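Local structure of 5'-Methylthioadenosine Nucleosidase (Arabidopsis thaliana, 2H8G) at residues 59-67 and 75-83; 37-46 and 245-256. The protein is a nucleosidase-type member of the phosphorylase superfamily, a two-subunit alpha/beta protein that holds adenine in a pocket. All blocks are in the same frame, centred on the assembly; numbering follows the deposited sequence.

Contact 1. Residues 59-67 and 75-83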
loop_
_atom_site.group_PDB
_atom_site.type_symbol
_atom_site.label_atom_id
_atom_site.label_comp_id
_atom_site.label_asym_id
_atom_site.label_seq_id
_atom_site.Cartn_x
_atom_site.Cartn_y
_atom_site.Cartn_z
ATOM N N GLY A 59 -15.315 8.308 9.423
ATOM C CA GLY A 59 -15.195 7.063 10.162
ATOM C C GLY A 59 -13.810 6.448 10.076
ATOM O O GLY A 59 -13.637 5.249 10.297
ATOM N N LEU A 60 -12.818 7.273 9.761
ATOM C CA LEU A 60 -11.442 6.806 9.643
ATOM C C LEU A 60 -10.578 7.355 10.776
ATOM O O LEU A 60 -10.885 8.398 11.352
ATOM C CB LEU A 60 -10.867 7.235 8.292
ATOM C CG LEU A 60 -11.657 6.744 7.076
ATOM C CD1 LEU A 60 -11.104 7.375 5.808
ATOM C CD2 LEU A 60 -11.590 5.228 7.004
ATOM N N PRO A 61 -9.487 6.652 11.116
ATOM C CA PRO A 61 -8.590 7.088 12.189
ATOM C C PRO A 61 -7.614 8.171 11.738
ATOM O O PRO A 61 -6.847 8.697 12.544
ATOM C CB PRO A 61 -7.876 5.801 12.571
ATOM C CG PRO A 61 -7.733 5.125 11.246
ATOM C CD PRO A 61 -9.100 5.317 10.626
ATOM N N TRP A 62 -7.651 8.505 10.454
ATOM C CA TRP A 62 -6.748 9.515 9.917
ATOM C C TRP A 62 -6.918 10.862 10.604
ATOM O O TRP A 62 -8.037 11.292 10.893
ATOM C CB TRP A 62 -6.954 9.662 8.408
ATOM C CG TRP A 62 -6.791 8.370 7.666
ATOM C CD1 TRP A 62 -6.180 7.236 8.118
ATOM C CD2 TRP A 62 -7.235 8.083 6.337
ATOM N NE1 TRP A 62 -6.219 6.258 7.153
ATOM C CE2 TRP A 62 -6.861 6.752 6.048
ATOM C CE3 TRP A 62 -7.915 8.822 5.357
ATOM C CZ2 TRP A 62 -7.143 6.141 4.821
ATOM C CZ3 TRP A 62 -8.195 8.213 4.135
ATOM C CH2 TRP A 62 -7.810 6.885 3.881
ATOM N N VAL A 63 -5.792 11.520 10.860
ATOM C CA VAL A 63 -5.791 12.818 11.523
ATOM C C VAL A 63 -5.358 13.911 10.555
ATOM O O VAL A 63 -4.331 13.793 9.886
ATOM C CB VAL A 63 -4.830 12.822 12.728
ATOM C CG1 VAL A 63 -4.984 14.116 13.510
ATOM C CG2 VAL A 63 -5.097 11.619 13.615
ATOM N N LEU A 64 -6.149 14.974 10.483
ATOM C CA LEU A 64 -5.848 16.093 9.600
ATOM C C LEU A 64 -5.724 17.391 10.386
ATOM O O LEU A 64 -6.661 17.803 11.069
ATOM C CB LEU A 64 -6.945 16.239 8.542
ATOM C CG LEU A 64 -6.894 17.490 7.659
ATOM C CD1 LEU A 64 -5.573 17.544 6.898
ATOM C CD2 LEU A 64 -8.068 17.478 6.695
ATOM N N TYR A 65 -4.560 18.027 10.298
ATOM C CA TYR A 65 -4.340 19.294 10.985
ATOM C C TYR A 65 -4.313 20.368 9.908
ATOM O O TYR A 65 -3.638 20.211 8.889
ATOM C CB TYR A 65 -3.004 19.310 11.734
ATOM C CG TYR A 65 -2.810 18.195 12.736
ATOM C CD1 TYR A 65 -2.319 16.955 12.340
ATOM C CD2 TYR A 65 -3.096 18.390 14.089
ATOM C CE1 TYR A 65 -2.110 15.934 13.261
ATOM C CE2 TYR A 65 -2.893 17.373 15.021
ATOM C CZ TYR A 65 -2.398 16.148 14.599
ATOM O OH TYR A 65 -2.189 15.140 15.511
ATOM N N HIS A 66 -5.052 21.451 10.121
ATOM C CA HIS A 66 -5.082 22.527 9.142
ATOM C C HIS A 66 -4.692 23.855 9.775
ATOM O O HIS A 66 -4.817 24.044 10.986
ATOM C CB HIS A 66 -6.473 22.637 8.506
ATOM C CG HIS A 66 -7.526 23.170 9.429
ATOM N ND1 HIS A 66 -7.803 22.602 10.654
ATOM C CD2 HIS A 66 -8.377 24.214 9.298
ATOM C CE1 HIS A 66 -8.780 23.273 11.237
ATOM N NE2 HIS A 66 -9.147 24.257 10.435
ATOM N N GLY A 67 -4.205 24.768 8.943
ATOM C CA GLY A 67 -3.796 26.067 9.433
ATOM C C GLY A 67 -3.334 26.947 8.292
ATOM O O GLY A 67 -3.305 26.518 7.137
ATOM N N ASN A 75 -1.675 21.839 5.298
ATOM C CA ASN A 75 -2.424 20.681 5.751
ATOM C C ASN A 75 -1.412 19.610 6.135
ATOM O O ASN A 75 -0.417 19.411 5.442
ATOM C CB ASN A 75 -3.339 20.162 4.636
ATOM C CG ASN A 75 -4.479 21.115 4.323
ATOM O OD1 ASN A 75 -4.678 21.509 3.172
ATOM N ND2 ASN A 75 -5.236 21.486 5.346
ATOM N N VAL A 76 -1.646 18.950 7.261
ATOM C CA VAL A 76 -0.765 17.879 7.712
ATOM C C VAL A 76 -1.652 16.666 7.947
ATOM O O VAL A 76 -2.605 16.732 8.722
ATOM C CB VAL A 76 -0.044 18.238 9.031
ATOM C CG1 VAL A 76 0.814 17.065 9.490
ATOM C CG2 VAL A 76 0.821 19.469 8.829
ATOM N N VAL A 77 -1.351 15.561 7.274
ATOM C CA VAL A 77 -2.155 14.359 7.423
ATOM C C VAL A 77 -1.339 13.186 7.943
ATOM O O VAL A 77 -0.209 12.956 7.509
ATOM C CB VAL A 77 -2.824 13.976 6.088
ATOM C CG1 VAL A 77 -3.693 15.124 5.611
ATOM C CG2 VAL A 77 -1.769 13.644 5.043
ATOM N N CYS A 78 -1.926 12.457 8.889
ATOM C CA CYS A 78 -1.288 11.301 9.507
ATOM C C CYS A 78 -2.263 10.134 9.490
ATOM O O CYS A 78 -3.468 10.330 9.653
ATOM C CB CYS A 78 -0.924 11.610 10.960
ATOM S SG CYS A 78 0.099 13.070 11.188
ATOM N N PRO A 79 -1.755 8.903 9.306
ATOM C CA PRO A 79 -2.599 7.706 9.272
ATOM C C PRO A 79 -3.312 7.455 10.601
ATOM O O PRO A 79 -4.320 6.749 10.652
ATOM C CB PRO A 79 -1.612 6.597 8.904
ATOM C CG PRO A 79 -0.324 7.084 9.487
ATOM C CD PRO A 79 -0.336 8.549 9.114
ATOM N N GLY A 80 -2.777 8.033 11.672
ATOM C CA GLY A 80 -3.388 7.888 12.981
ATOM C C GLY A 80 -3.154 6.573 13.694
ATOM O O GLY A 80 -2.357 5.738 13.262
ATOM N N ARG A 81 -3.873 6.387 14.794
ATOM C CA ARG A 81 -3.755 5.186 15.608
ATOM C C ARG A 81 -4.481 3.989 15.015
ATOM O O ARG A 81 -5.599 4.102 14.511
ATOM C CB ARG A 81 -4.316 5.445 17.006
ATOM C CG ARG A 81 -3.860 6.751 17.628
ATOM C CD ARG A 81 -4.985 7.416 18.410
ATOM N NE ARG A 81 -6.175 7.616 17.584
ATOM C CZ ARG A 81 -7.110 6.693 17.372
ATOM N NH1 ARG A 81 -7.006 5.494 17.933
ATOM N NH2 ARG A 81 -8.148 6.964 16.589
ATOM N N ASP A 82 -3.828 2.837 15.083
ATOM C CA ASP A 82 -4.412 1.600 14.598
ATOM C C ASP A 82 -5.470 1.204 15.624
ATOM O O ASP A 82 -5.189 1.162 16.821
ATOM C CB ASP A 82 -3.344 0.513 14.516
ATOM C CG ASP A 82 -3.908 -0.815 14.070
ATOM O OD1 ASP A 82 -4.377 -0.896 12.918
ATOM O OD2 ASP A 82 -3.891 -1.775 14.871
ATOM N N ALA A 83 -6.681 0.918 15.162
ATOM C CA ALA A 83 -7.764 0.547 16.067
ATOM C C ALA A 83 -7.444 -0.662 16.946
ATOM O O ALA A 83 -7.779 -0.678 18.132
ATOM C CB ALA A 83 -9.042 0.286 15.271
HETATM O O HOH W 1 -4.758 4.122 8.501
#
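Leu64 CD1 presses against Val77 CG1 at 3.3 Å, tighter than ordinary van der Waals contact. The two residues form a non-hydrogen-bonded antiparallel pair, and their side chains lie alongside each other, pointing the same way. Chi1 of 171° swings Leu64 CG opposite the backbone N, and chi2 then turns CD1 toward the neighbouring strand. Branched aliphatic residues suit this buried place, where Val77 also meets Ser102 of helix 92-106. The reverse face carries Val63, Tyr65, Val76 and Cys78. There Tyr65 CB packs on Val76 CB at 4.1 Å. The Tyr65 ring turns an edge to Cys78, CE1 to SG at 4.2 Å; helix 36-45 closes over this side. Between the faces run four backbone bonds, two each for the pairs Val63-Cys78 and Tyr65-Val76; the straightest, Tyr65 N to Val76 O, measures 2.8 Å with 173° at the hydrogen. Beyond the Val63-Cys78 pair, Trp62 sets CD1 3.2 Å from Pro79 O, which lies at the edge of the indole and near its plane. Trp62 NE1 donates a hydrogen bond to a water at 2.9 Å, and the water donates weakly to Pro79 O. Here Gly80, whose positive phi of 78° is natural for glycine, brings CA up to Pro61 O at 3.6 Å in a nearly straight CA-H...O contact. At the other end His66 CB rests by Asn75 ND2, while His66 ND1 bonds Ser49 O. Register and bonding are those of an antiparallel beta hairpin, strands 63-69 and 72-78, within the mixed sheet of this superfamily's alpha/beta fold.

Contact 2. Residues 37-46 and 245-256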
loop_
_atom_site.group_PDB
_atom_site.type_symbol
_atom_site.label_atom_id
_atom_site.label_comp_id
_atom_site.label_asym_id
_atom_site.label_seq_id
_atom_site.Cartn_x
_atom_site.Cartn_y
_atom_site.Cartn_z
ATOM N N ALA A 37 3.991 11.652 16.368
ATOM C CA ALA A 37 5.132 12.235 17.069
ATOM C C ALA A 37 6.036 13.025 16.133
ATOM O O ALA A 37 6.754 13.926 16.566
ATOM C CB ALA A 37 5.928 11.145 17.760
ATOM N N GLU A 38 6.015 12.675 14.851
ATOM C CA GLU A 38 6.825 13.378 13.863
ATOM C C GLU A 38 6.083 14.646 13.442
ATOM O O GLU A 38 6.700 15.646 13.070
ATOM C CB GLU A 38 7.056 12.496 12.621
ATOM C CG GLU A 38 7.774 11.172 12.877
ATOM C CD GLU A 38 7.803 10.262 11.645
ATOM O OE1 GLU A 38 6.755 10.110 10.984
ATOM O OE2 GLU A 38 8.871 9.684 11.345
ATOM N N ALA A 39 4.756 14.597 13.520
ATOM C CA ALA A 39 3.916 15.721 13.117
ATOM C C ALA A 39 3.665 16.771 14.192
ATOM O O ALA A 39 3.639 17.966 13.897
ATOM C CB ALA A 39 2.579 15.207 12.594
ATOM N N LEU A 40 3.473 16.331 15.431
ATOM C CA LEU A 40 3.199 17.263 16.524
ATOM C C LEU A 40 4.148 18.455 16.588
ATOM O O LEU A 40 3.703 19.596 16.706
ATOM C CB LEU A 40 3.196 16.528 17.870
ATOM C CG LEU A 40 1.999 15.604 18.119
ATOM C CD1 LEU A 40 2.169 14.888 19.451
ATOM C CD2 LEU A 40 0.709 16.419 18.101
ATOM N N PRO A 41 5.467 18.214 16.512
ATOM C CA PRO A 41 6.413 19.333 16.569
ATOM C C PRO A 41 6.095 20.401 15.524
ATOM O O PRO A 41 6.155 21.598 15.807
ATOM C CB PRO A 41 7.757 18.657 16.315
ATOM C CG PRO A 41 7.559 17.293 16.908
ATOM C CD PRO A 41 6.184 16.929 16.413
ATOM N N LEU A 42 5.751 19.955 14.319
ATOM C CA LEU A 42 5.430 20.864 13.224
ATOM C C LEU A 42 4.065 21.515 13.421
ATOM O O LEU A 42 3.882 22.694 13.120
ATOM C CB LEU A 42 5.457 20.107 11.890
ATOM C CG LEU A 42 5.349 20.940 10.611
ATOM C CD1 LEU A 42 6.523 21.903 10.521
ATOM C CD2 LEU A 42 5.333 20.015 9.403
ATOM N N VAL A 43 3.107 20.743 13.925
ATOM C CA VAL A 43 1.763 21.258 14.169
ATOM C C VAL A 43 1.819 22.407 15.175
ATOM O O VAL A 43 1.235 23.468 14.956
ATOM C CB VAL A 43 0.834 20.153 14.723
ATOM C CG1 VAL A 43 -0.494 20.756 15.171
ATOM C CG2 VAL A 43 0.595 19.092 13.656
ATOM N N ASN A 44 2.531 22.183 16.274
ATOM C CA ASN A 44 2.673 23.183 17.327
ATOM C C ASN A 44 3.439 24.407 16.835
ATOM O O ASN A 44 3.122 25.537 17.205
ATOM C CB ASN A 44 3.391 22.567 18.533
ATOM C CG ASN A 44 2.562 21.492 19.221
ATOM O OD1 ASN A 44 3.081 20.700 20.010
ATOM N ND2 ASN A 44 1.264 21.469 18.932
ATOM N N LYS A 45 4.443 24.177 15.995
ATOM C CA LYS A 45 5.256 25.263 15.459
ATOM C C LYS A 45 4.425 26.276 14.676
ATOM O O LYS A 45 4.643 27.482 14.786
ATOM C CB LYS A 45 6.361 24.700 14.561
ATOM C CG LYS A 45 7.225 25.760 13.897
ATOM C CD LYS A 45 7.986 26.587 14.919
ATOM C CE LYS A 45 8.837 27.648 14.239
ATOM N NZ LYS A 45 9.642 28.427 15.219
ATOM N N PHE A 46 3.475 25.788 13.884
ATOM C CA PHE A 46 2.628 26.673 13.092
ATOM C C PHE A 46 1.221 26.793 13.666
ATOM O O PHE A 46 0.323 27.332 13.020
ATOM C CB PHE A 46 2.561 26.190 11.640
ATOM C CG PHE A 46 3.868 26.306 10.904
ATOM C CD1 PHE A 46 4.938 25.472 11.218
ATOM C CD2 PHE A 46 4.037 27.267 9.912
ATOM C CE1 PHE A 46 6.159 25.597 10.556
ATOM C CE2 PHE A 46 5.254 27.400 9.244
ATOM C CZ PHE A 46 6.317 26.562 9.568
ATOM N N THR A 245 13.334 14.452 15.589
ATOM C CA THR A 245 12.075 14.979 15.082
ATOM C C THR A 245 12.051 16.495 15.274
ATOM O O THR A 245 11.351 17.209 14.558
ATOM C CB THR A 245 10.856 14.335 15.780
ATOM O OG1 THR A 245 11.019 14.406 17.200
ATOM C CG2 THR A 245 10.714 12.881 15.358
ATOM N N ALA A 246 12.825 16.986 16.237
ATOM C CA ALA A 246 12.895 18.422 16.476
ATOM C C ALA A 246 13.689 19.043 15.330
ATOM O O ALA A 246 13.361 20.122 14.843
ATOM C CB ALA A 246 13.577 18.704 17.807
ATOM N N ALA A 247 14.736 18.347 14.902
ATOM C CA ALA A 247 15.572 18.815 13.804
ATOM C C ALA A 247 14.751 18.797 12.517
ATOM O O ALA A 247 14.916 19.648 11.641
ATOM C CB ALA A 247 16.796 17.913 13.659
ATOM N N LEU A 248 13.873 17.809 12.409
ATOM C CA LEU A 248 13.018 17.677 11.240
ATOM C C LEU A 248 12.082 18.878 11.154
ATOM O O LEU A 248 11.858 19.428 10.078
ATOM C CB LEU A 248 12.212 16.381 11.329
ATOM C CG LEU A 248 11.212 16.090 10.208
ATOM C CD1 LEU A 248 11.927 16.075 8.861
ATOM C CD2 LEU A 248 10.530 14.755 10.477
ATOM N N GLU A 249 11.533 19.282 12.295
ATOM C CA GLU A 249 10.639 20.433 12.335
ATOM C C GLU A 249 11.369 21.688 11.866
ATOM O O GLU A 249 10.847 22.450 11.053
ATOM C CB GLU A 249 10.104 20.637 13.758
ATOM C CG GLU A 249 9.314 21.930 13.965
ATOM C CD GLU A 249 10.205 23.125 14.255
ATOM O OE1 GLU A 249 10.943 23.087 15.264
ATOM O OE2 GLU A 249 10.170 24.104 13.477
ATOM N N GLY A 250 12.579 21.895 12.375
ATOM C CA GLY A 250 13.350 23.065 11.994
ATOM C C GLY A 250 13.523 23.194 10.493
ATOM O O GLY A 250 13.372 24.279 9.927
ATOM N N THR A 251 13.844 22.082 9.843
ATOM C CA THR A 251 14.031 22.090 8.402
ATOM C C THR A 251 12.692 22.272 7.698
ATOM O O THR A 251 12.587 23.038 6.746
ATOM C CB THR A 251 14.704 20.786 7.933
ATOM O OG1 THR A 251 15.979 20.664 8.576
ATOM C CG2 THR A 251 14.909 20.794 6.419
ATOM N N ALA A 252 11.662 21.575 8.172
ATOM C CA ALA A 252 10.341 21.685 7.566
ATOM C C ALA A 252 9.864 23.130 7.605
ATOM O O ALA A 252 9.241 23.613 6.664
ATOM C CB ALA A 252 9.350 20.785 8.292
ATOM N N THR A 253 10.170 23.820 8.698
ATOM C CA THR A 253 9.771 25.215 8.840
ATOM C C THR A 253 10.490 26.083 7.818
ATOM O O THR A 253 9.882 26.962 7.206
ATOM C CB THR A 253 10.069 25.733 10.253
ATOM O OG1 THR A 253 9.281 25.000 11.199
ATOM C CG2 THR A 253 9.737 27.212 10.361
ATOM N N LYS A 254 11.783 25.837 7.626
ATOM C CA LYS A 254 12.551 26.605 6.656
ATOM C C LYS A 254 12.042 26.329 5.246
ATOM O O LYS A 254 12.033 27.211 4.393
ATOM C CB LYS A 254 14.036 26.253 6.748
ATOM C CG LYS A 254 14.699 26.729 8.026
ATOM C CD LYS A 254 16.166 26.349 8.051
ATOM C CE LYS A 254 16.837 26.828 9.326
ATOM N NZ LYS A 254 16.796 28.313 9.431
ATOM N N VAL A 255 11.609 25.099 5.002
ATOM C CA VAL A 255 11.098 24.741 3.689
ATOM C C VAL A 255 9.783 25.473 3.428
ATOM O O VAL A 255 9.568 26.011 2.342
ATOM C CB VAL A 255 10.892 23.212 3.576
ATOM C CG1 VAL A 255 10.111 22.879 2.317
ATOM C CG2 VAL A 255 12.254 22.513 3.547
ATOM N N ILE A 256 8.910 25.506 4.429
ATOM C CA ILE A 256 7.631 26.191 4.286
ATOM C C ILE A 256 7.834 27.674 3.994
ATOM O O ILE A 256 7.203 28.229 3.094
ATOM C CB ILE A 256 6.762 26.027 5.554
ATOM C CG1 ILE A 256 6.169 24.618 5.587
ATOM C CG2 ILE A 256 5.649 27.066 5.573
ATOM C CD1 ILE A 256 5.345 24.279 4.356
HETATM O O HOH W 2 8.149 14.357 19.025
HETATM O O HOH W 3 8.766 17.324 13.025
#
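Thr253 OG1, met by the ring edge of Phe46, sits 2.6 Å from Glu249 OE2 and 3.0 Å from Glu249 O, so one hydroxyl proton has two acceptors within reach. Phe46 CE1 comes within 3.2 Å of Thr253 OG1, near the plane of the ring, and a C-H edge suits an oxygen better than the ring face would. Lys45 crosses Glu249 and Thr253 at about a right angle. With Lys45 CG anti to the backbone N (chi1 177°), CG lies 3.4 Å from Glu249 OE2, and the bend at chi2 keeps CD close to that oxygen; its amino group stays short of a salt bridge, though attraction between the opposite charges probably favours the arrangement. Two helices of the alpha/beta fold meet here, 36-45 and the long 233-259, both leaning on the central sheet through Phe31 and the strand 72-78. Their axes pass 8.7 Å apart at a signed crossing angle of -46°. Deeper in, Leu42 CD1 touches Ala252 CB at 3.8 Å; chi1 (-171°) places the leucine CG, and the second torsion turns CD1 to the small alanine methyl. Further along, Ile256 CG2 packs obliquely on Phe46, whose ring also meets His69 edge-to-face. Pro41 brings CB against Glu249 CB and, as proline, has no N-H to offer the previous turn. The helix is kinked here, with Leu42 N also unbonded to that turn, and water takes up the carbonyls left over. One water donates to Glu38 O at 2.7 Å and to Thr245 O at 3.0 Å, bridging the helices; another donates to Ala37 O and, weakly, to Thr245 OG1, which also has the carbonyls of Leu241 and Thr242 as partners. Thr245 CG2 faces Glu38, whose OE2 bonds Thr116 of the adenine pocket.

How the contacts relate
Helix 36-45 is what the two contacts share. In contact 2 one of its flanks meets the long helix 233-259; another flank rests on the hairpin of contact 1, where Cys78 SG lies 3.6 Å from Ala39 CB and Tyr65 packs on Val43. Their centres are about 16 Å apart. Along the chain the order is 37-46, 59-67, 75-83, 245-256, so the hairpin is nested within the loop that contact 2 closes. The C-terminal helix thus returns to the N-terminal part of one alpha/beta unit. Contact 1 reaches outward, with Trp62 meeting Phe100 of the second subunit, whereas contact 2 reaches toward the adenine pocket through Glu38.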